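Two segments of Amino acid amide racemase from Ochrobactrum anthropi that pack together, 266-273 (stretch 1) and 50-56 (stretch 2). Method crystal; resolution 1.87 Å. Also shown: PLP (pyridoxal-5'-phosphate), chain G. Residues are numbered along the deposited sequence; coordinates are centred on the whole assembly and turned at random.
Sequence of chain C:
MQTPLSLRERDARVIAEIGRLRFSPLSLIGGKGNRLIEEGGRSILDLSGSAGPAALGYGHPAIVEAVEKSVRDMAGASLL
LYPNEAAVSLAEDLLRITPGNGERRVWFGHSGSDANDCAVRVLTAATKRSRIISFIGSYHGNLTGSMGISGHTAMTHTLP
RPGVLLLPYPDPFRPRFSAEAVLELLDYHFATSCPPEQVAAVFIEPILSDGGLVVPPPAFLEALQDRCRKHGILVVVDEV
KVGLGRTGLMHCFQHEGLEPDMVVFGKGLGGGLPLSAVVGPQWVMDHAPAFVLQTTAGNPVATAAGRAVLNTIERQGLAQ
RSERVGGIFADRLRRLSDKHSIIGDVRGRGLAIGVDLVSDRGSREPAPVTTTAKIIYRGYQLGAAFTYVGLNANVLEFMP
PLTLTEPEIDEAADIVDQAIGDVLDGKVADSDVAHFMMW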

ATOM      1  N   GLY C 266       1.279  -0.961  11.873  1.00 22.00           N
ATOM      2  CA  GLY C 266       2.018  -1.152  10.635  1.00 21.32           C
ATOM      3  C   GLY C 266       3.434  -1.580  10.853  1.00 21.24           C
ATOM      4  O   GLY C 266       3.773  -2.182  11.864  1.00 21.32           O
ATOM      5  N   LYS C 267       4.276  -1.245   9.881  1.00 23.84           N
ATOM      6  CA  LYS C 267       5.690  -1.546   9.953  1.00 22.78           C
ATOM      7  C   LYS C 267       5.935  -2.991  10.470  1.00 24.25           C
ATOM      8  O   LYS C 267       5.709  -3.965   9.739  1.00 22.06           O
ATOM      9  CB  LYS C 267       6.410  -0.472  10.763  1.00 23.76           C
ATOM     10  CG  LYS C 267       6.746   0.786   9.962  1.00 26.46           C
ATOM     11  CD  LYS C 267       7.500   1.845  10.794  1.00 27.62           C
ATOM     12  CE  LYS C 267       7.982   3.052   9.965  1.00 28.34           C
ATOM     13  NZ  LYS C 267       6.958   4.078   9.652  1.00 28.60           N
ATOM     14  N   GLY C 268       6.389  -3.122  11.718  1.00 23.54           N
ATOM     15  CA  GLY C 268       6.769  -4.404  12.288  1.00 24.45           C
ATOM     16  C   GLY C 268       5.682  -5.461  12.327  1.00 22.73           C
ATOM     17  O   GLY C 268       6.001  -6.621  12.472  1.00 22.48           O
ATOM     18  N   LEU C 269       4.409  -5.070  12.214  1.00 23.10           N
ATOM     19  CA  LEU C 269       3.295  -6.041  12.161  1.00 22.98           C
ATOM     20  C   LEU C 269       3.517  -7.100  11.107  1.00 23.62           C
ATOM     21  O   LEU C 269       3.184  -8.262  11.336  1.00 25.58           O
ATOM     22  CB  LEU C 269       1.947  -5.373  11.946  1.00 23.68           C
ATOM     23  CG  LEU C 269       0.719  -6.287  11.893  1.00 23.51           C
ATOM     24  CD1 LEU C 269       0.490  -7.050  13.188  1.00 25.27           C
ATOM     25  CD2 LEU C 269      -0.478  -5.439  11.559  1.00 24.80           C
ATOM     26  N   GLY C 270       4.121  -6.715   9.993  1.00 21.72           N
ATOM     27  CA  GLY C 270       4.329  -7.608   8.876  1.00 21.45           C
ATOM     28  C   GLY C 270       5.628  -8.410   8.905  1.00 21.20           C
ATOM     29  O   GLY C 270       5.817  -9.304   8.077  1.00 21.18           O
ATOM     30  N   GLY C 271       6.522  -8.097   9.829  1.00 20.68           N
ATOM     31  CA  GLY C 271       7.767  -8.824   9.954  1.00 22.52           C
ATOM     32  C   GLY C 271       8.694  -8.679   8.742  1.00 23.79           C
ATOM     33  O   GLY C 271       9.599  -9.496   8.563  1.00 25.21           O
ATOM     34  N   GLY C 272       8.446  -7.686   7.893  1.00 22.64           N
ATOM     35  CA  GLY C 272       9.249  -7.498   6.679  1.00 24.07           C
ATOM     36  C   GLY C 272       8.408  -7.664   5.429  1.00 23.94           C
ATOM     37  O   GLY C 272       8.872  -7.368   4.331  1.00 23.24           O
ATOM     38  N   LEU C 273       7.181  -8.173   5.586  1.00 22.73           N
ATOM     39  CA  LEU C 273       6.201  -8.146   4.511  1.00 24.00           C
ATOM     40  C   LEU C 273       5.280  -6.953   4.737  1.00 23.91           C
ATOM     41  O   LEU C 273       5.073  -6.542   5.881  1.00 24.16           O
ATOM     42  CB  LEU C 273       5.388  -9.439   4.433  1.00 26.57           C
ATOM     43  CG  LEU C 273       6.091 -10.619   3.744  1.00 28.87           C
ATOM     44  CD1 LEU C 273       7.066 -11.273   4.699  1.00 29.49           C
ATOM     45  CD2 LEU C 273       5.069 -11.637   3.279  1.00 30.86           C
TER
HETATM   46  N1  PLP G 501       2.677   6.488  11.150  1.00 32.40           N
HETATM   47  C2  PLP G 501       3.826   6.442  11.868  1.00 35.26           C
HETATM   48  C2A PLP G 501       3.891   6.838  13.311  1.00 35.39           C
HETATM   49  C3  PLP G 501       5.097   6.005  11.235  1.00 34.50           C
HETATM   50  O3  PLP G 501       6.225   5.973  11.956  1.00 35.47           O
HETATM   51  C4  PLP G 501       5.107   5.575   9.823  1.00 35.56           C
HETATM   52  C4A PLP G 501       6.378   5.119   9.183  1.00 34.77           C
HETATM   53  C5  PLP G 501       3.775   5.655   9.128  1.00 34.45           C
HETATM   54  C6  PLP G 501       2.646   6.112   9.843  1.00 34.88           C
HETATM   55  C5A PLP G 501       3.673   5.299   7.653  1.00 34.56           C
HETATM   56  O4P PLP G 501       4.159   3.994   7.312  1.00 34.82           O
HETATM   57  P   PLP G 501       4.597   3.640   5.818  1.00 32.20           P
HETATM   58  O1P PLP G 501       4.516   2.145   5.822  1.00 34.92           O
HETATM   59  O2P PLP G 501       6.012   4.160   5.638  1.00 30.35           O
HETATM   60  O3P PLP G 501       3.549   4.280   4.919  1.00 33.25           O
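Stretch 2 50-56: SAGPAAL

Stretch 2 has no regular helix or strand and lies as an irregular loop against the Lys267 to Gly272 part of stretch 1. The two segments belong to one chain, and touching residues are at least 213 positions apart in sequence. They run in broadly the same direction: Ala51 lies at Lys267, and Leu56 reaches Gly271 through a water. Stretch 1 is also mostly loop, with a 3-10 segment at 268-270 and a type I' beta turn from Gly270 to Leu273. Its backbone is held by its own hydrogen bonds, among them Leu269 N to Gly266 O at 3.0 Å and Leu273 N to Gly270 O at 3.1 Å.

Three residues cover most of the 310 Å² buried between the stretches: Pro53, Lys267 and Gly268. Pro53 contributes the most. Its CA lies 3.7 Å from the CA of Gly268, the nearest CA pair. Pro53 CA is also 3.6 Å from Lys267 C, so the proline packs on the backbone where Lys267 passes into Gly268. Its ring, with C-gamma exo pucker, puts CD 4.2 Å from CG of Lys267.

Lys267 leaves its backbone sideways to stretch 2, and its end leads away. Lys267 NZ is bonded covalently to C4A of PLP at 1.3 Å. Nearer the backbone, Lys267 CD is 3.5 Å from Ala51 O, and Lys267 CB is 4.2 Å from Gly52 C. Ala51 and Gly52 therefore lie against the aliphatic part of the lysine. Gly52 leaves room here: a CB on it would lie 3.1 Å from Lys267 CD, which is tight. Its phi of 140° and psi of -34° by themselves also call for glycine.

Gly268 lies close to stretch 2, and there is no room for a side chain here. Its CA is 3.2 Å from Gly52 O, and a CB would clash with that oxygen at 2.9 Å. Ala55 points its CB toward stretch 1, and this CB stands 3.9 Å from Gly268 O.

The carbonyl of Pro53 faces the glycine-rich backbone. Pro53 O accepts a CA-H...O contact from Gly268 CA at 3.5 Å, nearly straight at 166°. A second joins Gly271 CA to Pro53 O at 3.4 Å, more bent at 121°. Pro53 O is also 3.4 Å from Gly272 N, but the angle is too poor for a hydrogen bond. Within stretch 2, Pro53 O also accepts a hydrogen bond from Ala55 N at 2.8 Å.

No direct hydrogen bond joins the stretches. One water bridges them: it accepts from Leu56 N at 3.1 Å and donates to Gly271 O at 2.9 Å.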

ATOM      1  N   SER C  50      15.247  -1.994   9.406  1.00 23.99           N
ATOM      2  CA  SER C  50      14.691  -1.471   8.164  1.00 26.30           C
ATOM      3  C   SER C  50      13.574  -0.432   8.471  1.00 27.82           C
ATOM      4  O   SER C  50      12.598  -0.334   7.732  1.00 28.87           O
ATOM      5  CB  SER C  50      14.205  -2.602   7.238  1.00 28.09           C
ATOM      6  OG  SER C  50      15.284  -3.310   6.622  1.00 29.22           O
ATOM      7  N   ALA C  51      13.773   0.341   9.548  1.00 27.32           N
ATOM      8  CA  ALA C  51      12.849   1.363  10.041  1.00 32.18           C
ATOM      9  C   ALA C  51      11.714   0.858  10.943  1.00 34.18           C
ATOM     10  O   ALA C  51      10.900   1.670  11.433  1.00 37.51           O
ATOM     11  CB  ALA C  51      12.277   2.197   8.887  1.00 33.97           C
ATOM     12  N   GLY C  52      11.657  -0.445  11.190  1.00 32.46           N
ATOM     13  CA  GLY C  52      10.628  -1.018  12.052  1.00 32.12           C
ATOM     14  C   GLY C  52      10.058  -2.352  11.562  1.00 30.49           C
ATOM     15  O   GLY C  52       9.713  -3.205  12.367  1.00 28.78           O
ATOM     16  N   PRO C  53       9.965  -2.534  10.243  1.00 28.50           N
ATOM     17  CA  PRO C  53       9.387  -3.765   9.732  1.00 28.82           C
ATOM     18  C   PRO C  53      10.074  -5.035  10.249  1.00 26.67           C
ATOM     19  O   PRO C  53       9.387  -5.967  10.625  1.00 24.61           O
ATOM     20  CB  PRO C  53       9.525  -3.601   8.225  1.00 28.79           C
ATOM     21  CG  PRO C  53       9.360  -2.136   8.017  1.00 29.35           C
ATOM     22  CD  PRO C  53      10.114  -1.528   9.169  1.00 29.34           C
ATOM     23  N   ALA C  54      11.404  -5.062  10.280  1.00 25.99           N
ATOM     24  CA  ALA C  54      12.122  -6.274  10.687  1.00 25.65           C
ATOM     25  C   ALA C  54      12.113  -6.521  12.193  1.00 23.40           C
ATOM     26  O   ALA C  54      13.159  -6.592  12.804  1.00 25.65           O
ATOM     27  CB  ALA C  54      13.565  -6.243  10.129  1.00 27.48           C
ATOM     28  N   ALA C  55      10.934  -6.746  12.783  1.00 22.80           N
ATOM     29  CA  ALA C  55      10.777  -6.878  14.230  1.00 22.20           C
ATOM     30  C   ALA C  55      11.486  -8.125  14.777  1.00 22.44           C
ATOM     31  O   ALA C  55      12.019  -8.105  15.908  1.00 22.29           O
ATOM     32  CB  ALA C  55       9.288  -6.932  14.604  1.00 24.06           C
ATOM     33  N   LEU C  56      11.478  -9.205  13.989  1.00 21.04           N
ATOM     34  CA  LEU C  56      12.138 -10.465  14.356  1.00 20.15           C
ATOM     35  C   LEU C  56      13.410 -10.670  13.533  1.00 21.40           C
ATOM     36  O   LEU C  56      13.926 -11.798  13.469  1.00 21.15           O
ATOM     37  CB  LEU C  56      11.201 -11.650  14.131  1.00 19.54           C
ATOM     38  CG  LEU C  56       9.866 -11.531  14.872  1.00 21.30           C
ATOM     39  CD1 LEU C  56       9.036 -12.795  14.673  1.00 21.31           C
ATOM     40  CD2 LEU C  56      10.088 -11.266  16.336  1.00 21.28           C
TER
HETATM   41  O   HOH W   1      11.216  -9.536  10.967  1.00 18.95           O